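PDB 1I5P: pesticidal crystal protein Cry2Aa from Bacillus thuringiensis serovar kurstaki, which binds to midgut epithelial cells of dipteran and lepidopteran larvae and brings about their colloid-osmotic lysis. Local coordinates for residues Leu261-Ser266 with Phe587-Ile592. Numbering follows the deposited sequence.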
loop_
_atom_site.group_PDB
_atom_site.type_symbol
_atom_site.label_atom_id
_atom_site.label_comp_id
_atom_site.label_asym_id
_atom_site.label_seq_id
_atom_site.Cartn_x
_atom_site.Cartn_y
_atom_site.Cartn_z
ATOM N N LEU A 261 3.003 11.999 7.551
ATOM C CA LEU A 261 3.874 12.609 6.546
ATOM C C LEU A 261 3.410 14.037 6.263
ATOM O O LEU A 261 4.049 14.761 5.507
ATOM C CB LEU A 261 3.886 11.786 5.246
ATOM C CG LEU A 261 4.571 10.417 5.354
ATOM C CD1 LEU A 261 4.495 9.701 4.020
ATOM C CD2 LEU A 261 6.028 10.589 5.802
ATOM N N PHE A 262 2.296 14.438 6.871
ATOM C CA PHE A 262 1.779 15.796 6.688
ATOM C C PHE A 262 2.831 16.797 7.171
ATOM O O PHE A 262 2.865 17.947 6.733
ATOM C CB PHE A 262 0.491 16.006 7.492
ATOM C CG PHE A 262 -0.778 15.642 6.752
ATOM C CD1 PHE A 262 -2.017 15.915 7.324
ATOM C CD2 PHE A 262 -0.742 15.062 5.490
ATOM C CE1 PHE A 262 -3.201 15.619 6.652
ATOM C CE2 PHE A 262 -1.919 14.762 4.806
ATOM C CZ PHE A 262 -3.152 15.041 5.386
ATOM N N LYS A 263 3.685 16.346 8.084
ATOM C CA LYS A 263 4.744 17.182 8.642
ATOM C C LYS A 263 5.786 17.533 7.575
ATOM O O LYS A 263 6.663 18.364 7.806
ATOM C CB LYS A 263 5.431 16.456 9.807
ATOM C CG LYS A 263 6.353 15.326 9.345
ATOM C CD LYS A 263 6.537 14.193 10.364
ATOM C CE LYS A 263 7.571 14.486 11.432
ATOM N NZ LYS A 263 8.000 13.210 12.085
ATOM N N TYR A 264 5.698 16.887 6.416
ATOM C CA TYR A 264 6.636 17.150 5.324
ATOM C C TYR A 264 5.983 17.856 4.141
ATOM O O TYR A 264 4.771 17.771 3.938
ATOM C CB TYR A 264 7.267 15.842 4.824
ATOM C CG TYR A 264 8.184 15.166 5.816
ATOM C CD1 TYR A 264 7.797 13.996 6.468
ATOM C CD2 TYR A 264 9.430 15.718 6.131
ATOM C CE1 TYR A 264 8.626 13.391 7.419
ATOM C CE2 TYR A 264 10.261 15.125 7.081
ATOM C CZ TYR A 264 9.852 13.966 7.721
ATOM O OH TYR A 264 10.651 13.411 8.691
ATOM N N GLN A 265 6.800 18.556 3.362
ATOM C CA GLN A 265 6.334 19.248 2.169
ATOM C C GLN A 265 7.237 18.845 1.024
ATOM O O GLN A 265 8.437 18.641 1.212
ATOM C CB GLN A 265 6.408 20.768 2.328
ATOM C CG GLN A 265 5.410 21.349 3.317
ATOM C CD GLN A 265 5.560 22.853 3.442
ATOM O OE1 GLN A 265 4.915 23.619 2.723
ATOM N NE2 GLN A 265 6.425 23.283 4.352
ATOM N N SER A 266 6.657 18.744 -0.165
ATOM C CA SER A 266 7.409 18.387 -1.357
ATOM C C SER A 266 8.088 17.033 -1.150
ATOM O O SER A 266 9.293 16.882 -1.361
ATOM C CB SER A 266 8.452 19.474 -1.645
ATOM O OG SER A 266 8.918 19.408 -2.977
ATOM N N PHE A 587 7.899 4.694 15.613
ATOM C CA PHE A 587 8.794 5.428 14.744
ATOM C C PHE A 587 9.232 6.802 15.212
ATOM O O PHE A 587 8.586 7.458 16.032
ATOM C CB PHE A 587 8.191 5.521 13.328
ATOM C CG PHE A 587 7.383 6.771 13.073
ATOM C CD1 PHE A 587 8.011 7.984 12.791
ATOM C CD2 PHE A 587 5.993 6.730 13.086
ATOM C CE1 PHE A 587 7.267 9.132 12.524
ATOM C CE2 PHE A 587 5.237 7.875 12.820
ATOM C CZ PHE A 587 5.876 9.076 12.537
ATOM N N SER A 588 10.368 7.210 14.665
ATOM C CA SER A 588 10.952 8.511 14.907
ATOM C C SER A 588 11.735 8.789 13.637
ATOM O O SER A 588 12.323 7.872 13.061
ATOM C CB SER A 588 11.899 8.483 16.102
ATOM O OG SER A 588 12.401 9.785 16.345
ATOM N N ASP A 589 11.730 10.036 13.186
ATOM C CA ASP A 589 12.465 10.393 11.982
ATOM C C ASP A 589 13.843 10.903 12.369
ATOM O O ASP A 589 13.970 11.930 13.025
ATOM C CB ASP A 589 11.702 11.455 11.186
ATOM C CG ASP A 589 10.389 10.932 10.642
ATOM O OD1 ASP A 589 10.262 9.699 10.503
ATOM O OD2 ASP A 589 9.492 11.749 10.345
ATOM N N ILE A 590 14.868 10.162 11.968
ATOM C CA ILE A 590 16.240 10.530 12.279
ATOM C C ILE A 590 16.862 11.329 11.146
ATOM O O ILE A 590 16.938 10.857 10.007
ATOM C CB ILE A 590 17.126 9.294 12.503
ATOM C CG1 ILE A 590 16.397 8.252 13.357
ATOM C CG2 ILE A 590 18.434 9.726 13.150
ATOM C CD1 ILE A 590 16.028 8.725 14.758
ATOM N N ASN A 591 17.307 12.541 11.461
ATOM C CA ASN A 591 17.947 13.395 10.468
ATOM C C ASN A 591 19.393 12.919 10.344
ATOM O O ASN A 591 20.214 13.137 11.237
ATOM C CB ASN A 591 17.885 14.860 10.922
ATOM C CG ASN A 591 18.370 15.838 9.852
ATOM O OD1 ASN A 591 18.129 17.044 9.942
ATOM N ND2 ASN A 591 19.059 15.323 8.843
ATOM N N ILE A 592 19.693 12.242 9.241
ATOM C CA ILE A 592 21.032 11.720 9.004
ATOM C C ILE A 592 21.981 12.808 8.522
ATOM O O ILE A 592 23.128 12.880 8.952
ATOM C CB ILE A 592 21.013 10.592 7.956
ATOM C CG1 ILE A 592 20.042 9.489 8.394
ATOM C CG2 ILE A 592 22.409 10.028 7.780
ATOM C CD1 ILE A 592 20.340 8.911 9.768
HETATM O O HOH W 1 10.283 12.584 14.230
#
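K263 and Y264 reach out from the loop after helix 238-259 and converge on one carboxylate oxygen of D589, on strand 585-597. The type I turn from L261 to Y264, closed by Y264 N bonding L261 O at 2.8 Å, places K263 and Y264 at its third and fourth positions. K263 suits the third because a long, flexible chain can carry a charge across to the strand: chi1 of 74° swings CG over one face of the Y264 ring, 3.4 Å above its plane near the rim, and the chain then bends at chi3 on its way to D589. K263 NZ makes a salt bridge of 2.7 Å to D589 OD2, has a second carboxylate partner in D578, and donates to a water that D589 N also reaches. K263 NZ also lies at the edge of the F587 ring, 4.2 Å from F587 CE1; an aromatic suits this site because its ring makes a cation-pi contact with R548. In the three-domain delta-endotoxin fold, this loop leaves the helical bundle and strand 585-597 belongs to the C-terminal jelly-roll sandwich, so the cluster fastens the linker to the sandwich. Y264 follows with a rigid ring that packs on M623 and V625 of strand 617-626 while Y264 OH donates to D589 OD2 at 2.6 Å. NZ and OH come to that oxygen from opposite faces of the carboxylate, 49° and 52° out of its plane. Short, two-pronged aspartate fits: OD2 takes both, while OD1 pairs with R548 on adjoining strand 541-550; together these bonds probably stabilise the negative charge and limit carboxylate rotation.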